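Local coordinates for biofilm growth-associated repressor (Xylella fastidiosa, PDB 3PQJ), which represses transcription of its own operon by binding a palindromic AT-rich sequence that spans the -10 region of the blh promoter, at the interface of chains A and B. Numbering follows the deposited sequence. Chains: chain A/B, Biofilm growth-associated repressor.

Contact 1: the interface of chains A and B. Residues chain A 30, 91-92; chain B 1-3, 6.
The phenol of A:Tyr92 reaches into the N-terminal segment of the partner chain, where B:Met1, B:Thr2, B:Arg3 and B:Met6 wrap round its outer end. The hydroxyl oxygen OH lies against the start of the partner helix, 3.4 Å from B:Arg3 CA, with the CB and CG methylenes of the same arginine close by. One rim of the ring is turned to backbone: the carbonyl carbon of B:Thr2 lies at the edge, in the ring plane, and the carbonyl O of that residue is 3.5 Å from CE1 of A:Tyr92. B:Met6 runs slantwise to the ring and brings its CB to 3.9 Å from A:Tyr92 CZ. With CG opposite its backbone N (chi1 -172°), B:Met6 sets CG 4.0 Å from A:Cys30 SG; the bend at chi2 follows beyond it, and the methyl CE comes back near that sulfur. B:Arg3 extends from its backbone with CG opposite N (chi1 177°) and passes the hydroxyl of A:Tyr92 by its aliphatic part, and CD comes to 3.8 Å from the backbone O of A:Cys30. The guanidinium lies farther off from the phenol, its plane 85° from that of the ring. The patch thus joins the beginning of the chain B helix 3-20 to two chain A helices, 23-32 and 82-95, with the tyrosine near the C-terminal end of the latter.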
loop_
_atom_site.group_PDB
_atom_site.type_symbol
_atom_site.label_atom_id
_atom_site.label_comp_id
_atom_site.label_asym_id
_atom_site.label_seq_id
_atom_site.Cartn_x
_atom_site.Cartn_y
_atom_site.Cartn_z
ATOM N N CYS A 30 -2.030 -5.596 -9.968
ATOM C CA CYS A 30 -0.775 -5.757 -10.702
ATOM C C CYS A 30 -1.045 -6.281 -12.110
ATOM O O CYS A 30 -0.427 -5.819 -13.058
ATOM C CB CYS A 30 0.176 -6.667 -9.938
ATOM S SG CYS A 30 0.945 -5.881 -8.514
ATOM N N LEU A 91 5.939 0.097 -6.576
ATOM C CA LEU A 91 6.136 -1.171 -5.876
ATOM C C LEU A 91 7.136 -2.065 -6.593
ATOM O O LEU A 91 7.923 -2.721 -5.921
ATOM C CB LEU A 91 4.790 -1.894 -5.609
ATOM C CG LEU A 91 3.819 -1.250 -4.585
ATOM C CD1 LEU A 91 2.457 -1.987 -4.580
ATOM C CD2 LEU A 91 4.358 -1.363 -3.164
ATOM N N TYR A 92 7.128 -2.064 -7.948
ATOM C CA TYR A 92 8.090 -2.794 -8.800
ATOM C C TYR A 92 9.507 -2.278 -8.555
ATOM O O TYR A 92 10.413 -3.066 -8.313
ATOM C CB TYR A 92 7.722 -2.691 -10.294
ATOM C CG TYR A 92 6.709 -3.741 -10.728
ATOM C CD1 TYR A 92 7.119 -4.974 -11.241
ATOM C CD2 TYR A 92 5.344 -3.514 -10.594
ATOM C CE1 TYR A 92 6.188 -5.959 -11.596
ATOM C CE2 TYR A 92 4.407 -4.488 -10.939
ATOM C CZ TYR A 92 4.832 -5.708 -11.445
ATOM O OH TYR A 92 3.893 -6.656 -11.776
ATOM N N MET B 1 11.594 -7.880 -11.864
ATOM C CA MET B 1 11.071 -6.922 -12.832
ATOM C C MET B 1 9.744 -7.400 -13.438
ATOM O O MET B 1 8.995 -6.583 -13.966
ATOM C CB MET B 1 12.125 -6.609 -13.916
ATOM C CG MET B 1 12.124 -5.149 -14.377
ATOM S SD MET B 1 13.621 -4.614 -15.245
ATOM C CE MET B 1 14.680 -4.269 -13.855
ATOM N N THR B 2 9.455 -8.705 -13.347
ATOM C CA THR B 2 8.253 -9.288 -13.925
ATOM C C THR B 2 7.127 -9.410 -12.902
ATOM O O THR B 2 7.359 -9.297 -11.692
ATOM C CB THR B 2 8.571 -10.649 -14.616
ATOM O OG1 THR B 2 8.959 -11.621 -13.641
ATOM C CG2 THR B 2 9.631 -10.540 -15.720
ATOM N N ARG B 3 5.899 -9.673 -13.403
ATOM C CA ARG B 3 4.715 -9.901 -12.586
ATOM C C ARG B 3 4.838 -11.254 -11.878
ATOM O O ARG B 3 4.322 -11.408 -10.776
ATOM C CB ARG B 3 3.430 -9.779 -13.425
ATOM C CG ARG B 3 2.150 -10.086 -12.641
ATOM C CD ARG B 3 0.924 -9.406 -13.194
ATOM N NE ARG B 3 0.709 -9.653 -14.623
ATOM C CZ ARG B 3 0.178 -10.756 -15.135
ATOM N NH1 ARG B 3 -0.174 -11.760 -14.345
ATOM N NH2 ARG B 3 0.003 -10.868 -16.443
ATOM N N MET B 6 6.945 -10.445 -8.883
ATOM C CA MET B 6 6.045 -9.667 -8.020
ATOM C C MET B 6 5.078 -10.586 -7.269
ATOM O O MET B 6 4.891 -10.420 -6.062
ATOM C CB MET B 6 5.294 -8.579 -8.813
ATOM C CG MET B 6 4.497 -7.619 -7.945
ATOM S SD MET B 6 5.370 -6.800 -6.564
ATOM C CE MET B 6 3.987 -6.067 -5.774
#

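Contact 2: the interface of chains A and B. Residues chain A 3, 6-7; chain B 27, 30-31, 45, 92.
B:Thr31, which faces A:Arg3 across the interface, hands its hydroxyl OG1 back to the carbonyl O of B:Met27 in a 2.7 Å hydrogen bond, one turn earlier in the same helix. The donor lies tilted 30° from the carbonyl plane. This bond fixes the threonine's rotation and presents the methyl CG2 to the arginine: CG2 sits 3.7 Å above the guanidinium plane, over its centre. A:Arg3 reaches this position with CG opposite the backbone N (chi1 176°), followed by bends at chi2 and chi3, passing its NE 3.6 Å from B:Thr31 CA. At the edge that carries NH1 and NH2, the guanidinium meets the side-chain amide of B:Gln45, which crosses it at about a right angle. Its NH2 is 2.9 Å from B:Gln45 NE2, an approach of two donors as modelled; the amide is probably turned the other way, which would bring its oxygen to the guanidinium as an acceptor. The backbone O of B:Gln45 lies at the guanidinium edge, in plane. Nearer the backbone, the arginine and B:Met27 run past each other in opposite directions, with A:Arg3 CG 3.8 Å from B:Met27 CE. The sulfur SD of B:Met27 continues to the next turn of the partner, 3.8 Å from A:Glu7 CA, whereas the poorly ordered carboxylate of A:Glu7 is only loosely placed beside this methionine. On the inner flank, A:Met6 lays CG over one face of B:Tyr92, 3.9 Å above the ring and towards its rim. Through its packing on B:Gln45 of helix 39-46 and on helix 23-32, helix 3-8 probably ties one subunit to the predicted DNA-binding part of the other, and may thereby help to set how that part is held in the dimer.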
loop_
_atom_site.group_PDB
_atom_site.type_symbol
_atom_site.label_atom_id
_atom_site.label_comp_id
_atom_site.label_asym_id
_atom_site.label_seq_id
_atom_site.Cartn_x
_atom_site.Cartn_y
_atom_site.Cartn_z
ATOM N N ARG A 3 4.428 17.603 4.315
ATOM C CA ARG A 3 3.793 16.662 5.224
ATOM C C ARG A 3 2.421 17.210 5.663
ATOM O O ARG A 3 1.506 16.427 5.951
ATOM C CB ARG A 3 4.723 16.351 6.404
ATOM C CG ARG A 3 4.109 15.434 7.471
ATOM C CD ARG A 3 5.083 14.443 8.077
ATOM N NE ARG A 3 6.329 15.061 8.534
ATOM C CZ ARG A 3 6.464 15.749 9.663
ATOM N NH1 ARG A 3 5.419 15.936 10.466
ATOM N NH2 ARG A 3 7.637 16.275 9.987
ATOM N N MET A 6 0.221 16.163 2.853
ATOM C CA MET A 6 0.088 14.706 3.002
ATOM C C MET A 6 -0.917 14.341 4.085
ATOM O O MET A 6 -1.781 13.491 3.847
ATOM C CB MET A 6 1.453 14.040 3.257
ATOM C CG MET A 6 1.420 12.515 3.225
ATOM S SD MET A 6 0.787 11.796 1.681
ATOM C CE MET A 6 0.851 10.166 2.105
ATOM N N GLU A 7 -0.848 15.044 5.235
ATOM C CA GLU A 7 -1.750 14.887 6.384
ATOM C C GLU A 7 -3.204 15.118 5.972
ATOM O O GLU A 7 -4.082 14.383 6.424
ATOM C CB GLU A 7 -1.343 15.839 7.535
ATOM C CG GLU A 7 -1.824 15.413 8.918
ATOM C CD GLU A 7 -0.794 15.154 10.019
ATOM O OE1 GLU A 7 0.368 15.603 9.894
ATOM O OE2 GLU A 7 -1.170 14.515 11.030
ATOM N N MET B 27 1.037 8.497 8.904
ATOM C CA MET B 27 1.593 9.797 9.305
ATOM C C MET B 27 2.847 9.642 10.159
ATOM O O MET B 27 3.794 10.420 9.996
ATOM C CB MET B 27 0.542 10.721 9.961
ATOM C CG MET B 27 -0.554 11.207 9.009
ATOM S SD MET B 27 -0.026 11.583 7.262
ATOM C CE MET B 27 1.319 12.817 7.500
ATOM N N CYS B 30 5.607 8.687 7.703
ATOM C CA CYS B 30 5.888 9.925 6.945
ATOM C C CYS B 30 6.738 10.920 7.734
ATOM O O CYS B 30 7.541 11.642 7.144
ATOM C CB CYS B 30 4.607 10.580 6.441
ATOM S SG CYS B 30 3.780 9.673 5.102
ATOM N N THR B 31 6.529 10.995 9.057
ATOM C CA THR B 31 7.339 11.882 9.897
ATOM C C THR B 31 8.726 11.305 10.006
ATOM O O THR B 31 9.714 12.019 9.818
ATOM C CB THR B 31 6.772 11.998 11.314
ATOM O OG1 THR B 31 5.358 12.193 11.271
ATOM C CG2 THR B 31 7.448 13.097 12.105
ATOM N N GLN B 45 4.499 16.551 16.043
ATOM C CA GLN B 45 4.482 16.423 14.586
ATOM C C GLN B 45 3.181 15.912 13.992
ATOM O O GLN B 45 2.755 16.451 12.970
ATOM C CB GLN B 45 5.679 15.598 14.081
ATOM C CG GLN B 45 7.051 16.282 14.179
ATOM C CD GLN B 45 7.108 17.662 13.557
ATOM O OE1 GLN B 45 6.560 18.629 14.091
ATOM N NE2 GLN B 45 7.800 17.808 12.437
ATOM N N TYR B 92 4.001 10.539 -1.856
ATOM C CA TYR B 92 4.070 12.001 -1.997
ATOM C C TYR B 92 3.980 12.386 -3.471
ATOM O O TYR B 92 3.190 13.253 -3.821
ATOM C CB TYR B 92 5.374 12.556 -1.407
ATOM C CG TYR B 92 5.321 12.841 0.067
ATOM C CD1 TYR B 92 5.030 14.117 0.539
ATOM C CD2 TYR B 92 5.572 11.840 0.996
ATOM C CE1 TYR B 92 5.004 14.396 1.904
ATOM C CE2 TYR B 92 5.546 12.104 2.363
ATOM C CZ TYR B 92 5.266 13.384 2.813
ATOM O OH TYR B 92 5.222 13.624 4.163
#

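Contact 1 and contact 2, their C-alpha centres about 26 Å apart, are largely two-fold counterparts, using many of the same residues with chains exchanged: each places residues 3 and 6 of one chain against residues 30 and 92 of the other. Contact 2 extends the same theme to helix 39-46. Two reciprocal clasps instead of one would be expected to steady a dimer suited to a palindromic operator, in keeping with the dimeric habit of ArsR-type repressors. Cys30, which touches the partner in both, is also joined to Cys96 by a disulfide in this structure, so changes at that bond could plausibly be felt at the dimer interface.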